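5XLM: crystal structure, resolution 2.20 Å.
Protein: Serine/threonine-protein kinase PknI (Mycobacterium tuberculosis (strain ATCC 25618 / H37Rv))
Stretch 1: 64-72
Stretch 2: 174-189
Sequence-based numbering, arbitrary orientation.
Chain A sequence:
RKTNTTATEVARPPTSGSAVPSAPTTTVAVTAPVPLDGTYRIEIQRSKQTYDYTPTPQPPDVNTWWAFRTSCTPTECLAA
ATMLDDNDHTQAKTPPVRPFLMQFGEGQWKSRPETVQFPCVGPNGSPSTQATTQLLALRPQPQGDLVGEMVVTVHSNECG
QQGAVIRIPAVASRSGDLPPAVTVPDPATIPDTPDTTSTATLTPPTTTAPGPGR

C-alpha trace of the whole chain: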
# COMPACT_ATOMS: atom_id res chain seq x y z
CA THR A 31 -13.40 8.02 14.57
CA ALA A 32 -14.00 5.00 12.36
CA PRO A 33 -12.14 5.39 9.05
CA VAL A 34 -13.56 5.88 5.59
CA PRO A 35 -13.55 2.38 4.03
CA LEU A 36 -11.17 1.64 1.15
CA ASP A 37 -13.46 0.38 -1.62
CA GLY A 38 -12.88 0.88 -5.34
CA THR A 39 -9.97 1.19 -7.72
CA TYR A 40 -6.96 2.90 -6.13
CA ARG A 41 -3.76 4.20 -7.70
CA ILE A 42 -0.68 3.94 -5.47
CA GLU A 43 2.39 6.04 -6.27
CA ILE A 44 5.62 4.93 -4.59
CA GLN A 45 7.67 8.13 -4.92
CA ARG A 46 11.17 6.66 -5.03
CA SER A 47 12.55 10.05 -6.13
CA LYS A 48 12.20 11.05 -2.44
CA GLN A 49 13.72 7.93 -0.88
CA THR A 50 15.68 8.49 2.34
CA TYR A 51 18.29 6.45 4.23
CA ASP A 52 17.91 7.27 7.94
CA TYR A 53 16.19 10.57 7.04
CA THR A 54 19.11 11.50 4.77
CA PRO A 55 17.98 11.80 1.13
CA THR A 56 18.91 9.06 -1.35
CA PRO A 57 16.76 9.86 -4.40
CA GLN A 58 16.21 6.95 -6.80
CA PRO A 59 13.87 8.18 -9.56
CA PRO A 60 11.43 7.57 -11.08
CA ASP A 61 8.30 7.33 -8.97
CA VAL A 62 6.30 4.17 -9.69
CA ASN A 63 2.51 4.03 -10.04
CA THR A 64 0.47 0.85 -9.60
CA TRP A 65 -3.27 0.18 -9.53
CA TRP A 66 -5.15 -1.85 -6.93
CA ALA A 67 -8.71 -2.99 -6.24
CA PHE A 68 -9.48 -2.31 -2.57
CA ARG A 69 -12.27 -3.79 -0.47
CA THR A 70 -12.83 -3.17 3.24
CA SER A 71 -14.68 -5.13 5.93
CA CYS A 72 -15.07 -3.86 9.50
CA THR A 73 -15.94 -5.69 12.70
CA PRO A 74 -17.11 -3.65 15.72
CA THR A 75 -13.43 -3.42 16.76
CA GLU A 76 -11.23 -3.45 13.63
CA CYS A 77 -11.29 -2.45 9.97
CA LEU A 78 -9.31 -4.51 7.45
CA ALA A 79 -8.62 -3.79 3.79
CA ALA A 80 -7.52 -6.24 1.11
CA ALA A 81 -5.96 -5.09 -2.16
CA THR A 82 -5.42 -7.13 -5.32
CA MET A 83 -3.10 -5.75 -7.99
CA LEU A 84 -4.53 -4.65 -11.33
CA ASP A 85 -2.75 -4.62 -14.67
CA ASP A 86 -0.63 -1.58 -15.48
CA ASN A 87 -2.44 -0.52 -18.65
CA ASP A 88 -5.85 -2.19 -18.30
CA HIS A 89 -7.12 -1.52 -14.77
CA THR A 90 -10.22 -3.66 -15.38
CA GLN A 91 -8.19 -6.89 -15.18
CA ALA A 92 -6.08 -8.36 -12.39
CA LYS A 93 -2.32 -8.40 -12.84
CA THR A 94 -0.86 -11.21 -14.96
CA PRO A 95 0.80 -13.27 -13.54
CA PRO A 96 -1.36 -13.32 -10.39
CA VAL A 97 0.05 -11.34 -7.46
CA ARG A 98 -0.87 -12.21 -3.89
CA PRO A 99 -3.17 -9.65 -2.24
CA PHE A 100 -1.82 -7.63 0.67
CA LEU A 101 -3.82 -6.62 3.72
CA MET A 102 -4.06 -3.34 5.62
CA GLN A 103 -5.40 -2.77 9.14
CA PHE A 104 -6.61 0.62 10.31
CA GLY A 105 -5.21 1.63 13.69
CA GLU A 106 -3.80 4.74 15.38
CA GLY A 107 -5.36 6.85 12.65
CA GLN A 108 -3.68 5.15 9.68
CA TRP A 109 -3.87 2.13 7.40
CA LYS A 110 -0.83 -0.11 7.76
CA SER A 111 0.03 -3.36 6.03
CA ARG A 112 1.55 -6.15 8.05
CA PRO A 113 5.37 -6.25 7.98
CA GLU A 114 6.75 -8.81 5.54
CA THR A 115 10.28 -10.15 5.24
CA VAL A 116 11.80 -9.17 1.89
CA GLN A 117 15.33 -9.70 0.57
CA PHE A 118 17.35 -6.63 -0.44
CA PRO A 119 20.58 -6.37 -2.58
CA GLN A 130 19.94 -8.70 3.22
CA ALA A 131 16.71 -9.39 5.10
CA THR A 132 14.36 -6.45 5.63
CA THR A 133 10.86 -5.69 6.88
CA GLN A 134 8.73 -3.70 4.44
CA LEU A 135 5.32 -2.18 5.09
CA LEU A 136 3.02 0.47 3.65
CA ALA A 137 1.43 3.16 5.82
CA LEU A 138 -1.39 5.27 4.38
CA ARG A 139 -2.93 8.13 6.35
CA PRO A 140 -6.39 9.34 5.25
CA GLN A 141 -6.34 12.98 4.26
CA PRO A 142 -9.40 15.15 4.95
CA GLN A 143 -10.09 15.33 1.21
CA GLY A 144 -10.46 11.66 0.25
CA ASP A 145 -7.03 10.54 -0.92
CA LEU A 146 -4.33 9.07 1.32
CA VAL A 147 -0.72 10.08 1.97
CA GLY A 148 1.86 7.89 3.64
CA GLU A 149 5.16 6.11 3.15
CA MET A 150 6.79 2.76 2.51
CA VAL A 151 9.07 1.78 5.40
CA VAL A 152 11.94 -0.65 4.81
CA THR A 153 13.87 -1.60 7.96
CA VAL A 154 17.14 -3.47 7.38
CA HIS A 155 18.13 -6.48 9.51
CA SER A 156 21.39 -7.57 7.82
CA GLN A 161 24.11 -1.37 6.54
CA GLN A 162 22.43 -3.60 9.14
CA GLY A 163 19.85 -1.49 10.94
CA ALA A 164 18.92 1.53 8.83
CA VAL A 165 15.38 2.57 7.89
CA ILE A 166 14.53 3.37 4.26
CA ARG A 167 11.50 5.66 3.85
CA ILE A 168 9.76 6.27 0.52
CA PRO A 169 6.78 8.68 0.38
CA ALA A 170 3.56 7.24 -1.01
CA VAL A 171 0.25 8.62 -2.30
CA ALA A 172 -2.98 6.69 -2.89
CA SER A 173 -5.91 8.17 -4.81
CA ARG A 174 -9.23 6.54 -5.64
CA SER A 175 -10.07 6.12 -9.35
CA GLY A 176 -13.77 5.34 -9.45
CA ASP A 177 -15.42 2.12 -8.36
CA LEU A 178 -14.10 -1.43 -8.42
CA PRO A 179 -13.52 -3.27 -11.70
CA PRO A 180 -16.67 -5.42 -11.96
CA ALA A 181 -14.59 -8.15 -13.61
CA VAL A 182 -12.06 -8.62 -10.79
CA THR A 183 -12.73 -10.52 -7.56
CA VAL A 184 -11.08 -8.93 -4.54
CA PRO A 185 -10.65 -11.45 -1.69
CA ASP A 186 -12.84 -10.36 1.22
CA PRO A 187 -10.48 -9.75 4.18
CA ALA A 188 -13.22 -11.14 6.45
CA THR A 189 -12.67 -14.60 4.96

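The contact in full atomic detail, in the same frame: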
# COMPACT_ATOMS: atom_id res chain seq x y z
N THR A 64 1.13 2.13 -9.43
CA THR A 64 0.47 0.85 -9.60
C THR A 64 -1.00 1.01 -9.23
O THR A 64 -1.38 1.94 -8.50
CB THR A 64 1.11 -0.25 -8.73
OG1 THR A 64 1.15 0.18 -7.37
CG2 THR A 64 2.52 -0.56 -9.21
N TRP A 65 -1.83 0.11 -9.73
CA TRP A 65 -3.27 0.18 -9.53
C TRP A 65 -3.76 -1.05 -8.77
O TRP A 65 -3.31 -2.17 -9.03
CB TRP A 65 -4.01 0.32 -10.86
CG TRP A 65 -3.97 1.73 -11.37
CD1 TRP A 65 -4.94 2.68 -11.23
CD2 TRP A 65 -2.89 2.35 -12.07
NE1 TRP A 65 -4.54 3.85 -11.82
CE2 TRP A 65 -3.28 3.68 -12.34
CE3 TRP A 65 -1.63 1.92 -12.50
CZ2 TRP A 65 -2.46 4.58 -13.02
CZ3 TRP A 65 -0.81 2.81 -13.18
CH2 TRP A 65 -1.23 4.13 -13.43
N TRP A 66 -4.69 -0.82 -7.85
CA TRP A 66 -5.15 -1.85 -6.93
C TRP A 66 -6.66 -1.76 -6.78
O TRP A 66 -7.25 -0.68 -6.89
CB TRP A 66 -4.48 -1.72 -5.56
CG TRP A 66 -2.98 -1.76 -5.62
CD1 TRP A 66 -2.14 -0.75 -5.97
CD2 TRP A 66 -2.14 -2.89 -5.32
NE1 TRP A 66 -0.83 -1.16 -5.91
CE2 TRP A 66 -0.81 -2.47 -5.50
CE3 TRP A 66 -2.39 -4.20 -4.90
CZ2 TRP A 66 0.27 -3.33 -5.30
CZ3 TRP A 66 -1.32 -5.04 -4.69
CH2 TRP A 66 -0.00 -4.61 -4.89
N ALA A 67 -7.29 -2.91 -6.54
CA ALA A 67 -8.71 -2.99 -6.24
C ALA A 67 -8.85 -3.24 -4.74
O ALA A 67 -8.51 -4.33 -4.26
CB ALA A 67 -9.38 -4.08 -7.07
N PHE A 68 -9.35 -2.25 -4.02
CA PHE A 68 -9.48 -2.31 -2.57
C PHE A 68 -10.89 -2.70 -2.17
O PHE A 68 -11.87 -2.25 -2.78
CB PHE A 68 -9.12 -0.96 -1.93
CG PHE A 68 -7.66 -0.81 -1.59
CD1 PHE A 68 -7.22 -0.97 -0.29
CD2 PHE A 68 -6.74 -0.48 -2.57
CE1 PHE A 68 -5.88 -0.81 0.03
CE2 PHE A 68 -5.40 -0.33 -2.26
CZ PHE A 68 -4.97 -0.49 -0.95
N ARG A 69 -11.00 -3.53 -1.13
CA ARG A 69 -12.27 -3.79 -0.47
C ARG A 69 -12.02 -3.83 1.03
O ARG A 69 -10.97 -4.29 1.49
CB ARG A 69 -12.91 -5.10 -0.97
CG ARG A 69 -12.48 -6.33 -0.21
CD ARG A 69 -12.82 -7.62 -0.95
NE ARG A 69 -14.23 -8.00 -0.85
CZ ARG A 69 -15.02 -8.26 -1.89
NH1 ARG A 69 -14.53 -8.18 -3.12
NH2 ARG A 69 -16.28 -8.60 -1.69
N THR A 70 -12.98 -3.32 1.80
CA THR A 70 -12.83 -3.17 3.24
C THR A 70 -13.99 -3.84 3.96
O THR A 70 -15.14 -3.75 3.53
CB THR A 70 -12.75 -1.69 3.63
OG1 THR A 70 -11.59 -1.09 3.04
CG2 THR A 70 -12.68 -1.52 5.15
N SER A 71 -13.68 -4.54 5.05
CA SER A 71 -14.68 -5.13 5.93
C SER A 71 -14.32 -4.81 7.37
O SER A 71 -13.17 -5.01 7.79
CB SER A 71 -14.79 -6.64 5.72
OG SER A 71 -13.59 -7.30 6.10
N CYS A 72 -15.28 -4.30 8.13
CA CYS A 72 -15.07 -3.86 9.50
C CYS A 72 -15.88 -4.71 10.46
O CYS A 72 -17.06 -4.99 10.21
CB CYS A 72 -15.44 -2.39 9.68
SG CYS A 72 -14.49 -1.19 8.70
N ARG A 174 -8.18 7.42 -5.15
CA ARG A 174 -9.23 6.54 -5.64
C ARG A 174 -9.62 6.93 -7.07
O ARG A 174 -9.81 8.11 -7.37
CB ARG A 174 -10.45 6.61 -4.72
CG ARG A 174 -11.55 5.61 -5.07
CD ARG A 174 -12.71 5.72 -4.10
NE ARG A 174 -13.73 4.70 -4.35
CZ ARG A 174 -14.73 4.84 -5.21
NH1 ARG A 174 -14.86 5.96 -5.91
NH2 ARG A 174 -15.61 3.86 -5.37
N SER A 175 -9.73 5.93 -7.94
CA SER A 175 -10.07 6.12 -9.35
C SER A 175 -11.36 5.38 -9.63
O SER A 175 -11.36 4.29 -10.22
CB SER A 175 -8.92 5.64 -10.26
OG SER A 175 -7.69 6.22 -9.87
N GLY A 176 -12.48 5.96 -9.20
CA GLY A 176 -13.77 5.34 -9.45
C GLY A 176 -13.98 4.07 -8.65
O GLY A 176 -13.26 3.75 -7.70
N ASP A 177 -15.00 3.32 -9.07
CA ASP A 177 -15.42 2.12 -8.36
C ASP A 177 -14.53 0.94 -8.72
O ASP A 177 -13.56 1.05 -9.48
CB ASP A 177 -16.88 1.81 -8.68
CG ASP A 177 -17.79 3.01 -8.48
OD1 ASP A 177 -17.45 3.89 -7.66
OD2 ASP A 177 -18.85 3.06 -9.14
N LEU A 178 -14.86 -0.22 -8.15
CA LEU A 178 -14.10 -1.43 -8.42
C LEU A 178 -14.26 -1.85 -9.88
O LEU A 178 -15.24 -1.48 -10.54
CB LEU A 178 -14.57 -2.56 -7.50
CG LEU A 178 -14.22 -2.49 -6.02
CD1 LEU A 178 -15.01 -3.51 -5.24
CD2 LEU A 178 -12.72 -2.71 -5.83
N PRO A 179 -13.32 -2.62 -10.40
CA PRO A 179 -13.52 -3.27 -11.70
C PRO A 179 -14.48 -4.44 -11.56
O PRO A 179 -14.15 -5.44 -10.91
CB PRO A 179 -12.12 -3.74 -12.10
CG PRO A 179 -11.17 -3.08 -11.14
CD PRO A 179 -11.96 -2.85 -9.89
N PRO A 180 -15.68 -4.35 -12.14
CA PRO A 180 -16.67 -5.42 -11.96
C PRO A 180 -16.22 -6.78 -12.45
O PRO A 180 -16.89 -7.78 -12.16
CB PRO A 180 -17.88 -4.92 -12.76
CG PRO A 180 -17.68 -3.43 -12.88
CD PRO A 180 -16.20 -3.24 -12.96
N ALA A 181 -15.10 -6.86 -13.17
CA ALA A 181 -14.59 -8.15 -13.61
C ALA A 181 -13.73 -8.83 -12.55
O ALA A 181 -13.72 -10.06 -12.45
CB ALA A 181 -13.80 -7.99 -14.90
N VAL A 182 -13.01 -8.05 -11.74
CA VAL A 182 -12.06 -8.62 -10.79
C VAL A 182 -12.77 -9.03 -9.52
O VAL A 182 -13.80 -8.46 -9.13
CB VAL A 182 -10.91 -7.63 -10.51
CG1 VAL A 182 -11.37 -6.52 -9.57
CG2 VAL A 182 -9.69 -8.36 -9.94
N THR A 183 -12.24 -10.06 -8.86
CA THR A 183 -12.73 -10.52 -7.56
C THR A 183 -11.67 -10.20 -6.52
O THR A 183 -10.59 -10.79 -6.52
CB THR A 183 -13.04 -12.02 -7.58
OG1 THR A 183 -11.82 -12.77 -7.61
CG2 THR A 183 -13.88 -12.39 -8.80
N VAL A 184 -11.98 -9.26 -5.63
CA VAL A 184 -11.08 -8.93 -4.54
C VAL A 184 -11.38 -9.87 -3.38
O VAL A 184 -12.55 -10.01 -2.99
CB VAL A 184 -11.21 -7.45 -4.12
CG1 VAL A 184 -10.04 -7.04 -3.23
CG2 VAL A 184 -11.31 -6.56 -5.34
N PRO A 185 -10.38 -10.54 -2.81
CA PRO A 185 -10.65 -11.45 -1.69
C PRO A 185 -11.11 -10.68 -0.46
O PRO A 185 -10.41 -9.78 0.02
CB PRO A 185 -9.30 -12.14 -1.46
CG PRO A 185 -8.29 -11.19 -2.01
CD PRO A 185 -8.96 -10.53 -3.18
N ASP A 186 -12.29 -11.01 0.04
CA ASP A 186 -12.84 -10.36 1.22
C ASP A 186 -11.91 -10.59 2.40
O ASP A 186 -11.63 -11.76 2.74
CB ASP A 186 -14.24 -10.90 1.52
CG ASP A 186 -15.01 -10.02 2.50
OD1 ASP A 186 -14.44 -9.63 3.54
OD2 ASP A 186 -16.19 -9.73 2.23
N PRO A 187 -11.39 -9.54 3.04
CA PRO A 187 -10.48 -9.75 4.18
C PRO A 187 -11.14 -10.45 5.34
O PRO A 187 -10.44 -11.07 6.15
CB PRO A 187 -10.04 -8.33 4.55
CG PRO A 187 -11.14 -7.45 4.03
CD PRO A 187 -11.64 -8.11 2.78
N ALA A 188 -12.47 -10.39 5.44
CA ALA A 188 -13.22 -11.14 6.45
C ALA A 188 -13.53 -12.55 5.98
O ALA A 188 -14.67 -13.02 6.10
CB ALA A 188 -14.49 -10.39 6.80
N THR A 189 -12.54 -13.22 5.40
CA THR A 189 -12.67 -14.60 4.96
C THR A 189 -11.45 -15.41 5.38
O THR A 189 -10.31 -15.01 5.14
CB THR A 189 -12.85 -14.71 3.43
OG1 THR A 189 -11.81 -13.98 2.78
CG2 THR A 189 -14.21 -14.17 3.01

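A strand, residues 64-72, is flanked by an irregular segment, residues 174-189, from the same chain; the touching residues lie at least 110 positions apart in sequence. The two run in the same overall direction, Trp65 lying nearest Ser175, Ala67 nearest Leu178 and Ser71 nearest Ala188, with CA-CA distances of 9.0, 6.0 and 6.2 Å. No clear hydrogen bond joins them, so the 552 Å² buried between them rests mainly on van der Waals packing. The alternation of the strand sets the pattern: Ala67, Arg69 and Ser71 point toward the segment, whereas Trp66, Phe68, Thr70 and Cys72 point away.

The segment begins at a distance. Arg174 does not reach the strand; its NH2 forms a salt bridge with OD1 of Asp177 (2.9 Å), tying together the two ends of a short bend through Gly176, whose positive phi suits glycine. Between them, Ser175 makes a loose first contact, its OG lying 4.4 Å from NE1 of Trp65, at the edge of the indole and near its plane.

Leu178 brings the chain into closer contact. Its CA-to-CB bond points sideways, but the end of the side chain comes nearer, placing CD2 3.8 Å from CB of Ala67 and 3.2 Å from the backbone O of Phe68. Pro179 follows, with CD 4.0 Å from the same Ala67 CB. A type I turn from Pro179 to Val182, closed by a backbone hydrogen bond from Val182 N to Pro179 O (3.0 Å), then bends the chain sharply, leaving Pro180 and Ala181 out of reach of the strand. The turn returns Val182 toward the strand, its CG1 4.0 Å from Ala67 CB. Thr183 points away, and Val184 points back in, with CG2 3.6 Å from Ala67 CB and CG1 3.3 Å from Ala67 O. The small methyl of Ala67 thus meets four apolar side chains and is buried among them.

From Val184 onward the partner is chiefly Arg69, whose long side chain reaches across to the segment's backbone. The carbonyl O of Val184 sits over one face of the guanidinium, 2.7 Å from NH1; despite this closeness the angle is poor for a hydrogen bond. The CA-to-CB bond of Pro185 points away, but its O lies 3.4 Å from Arg69 CD. Asp186, poorly ordered, carries a charge opposite to that of Arg69, yet OD2 remains 4.0 Å from NE, beyond a salt bridge. Asp186 OD1 accepts a hydrogen bond from Ala188 N (2.8 Å), within the segment itself.

Pro187 turns toward the strand and bridges two of its residues: CD lies 3.6 Å from Arg69 CG, and CG lies 3.2 Å from Ser71 OG. Ala188 adds its methyl, CB being 3.3 Å from Ser71 OG. Ser71 OG thus lies against carbon of Pro187 and Ala188, with two polar atoms also nearby, Ala188 N at 3.4 Å and Asp186 OD1 at 3.6 Å from Ser71 OG. Beyond this, Thr189 makes no contact with the strand.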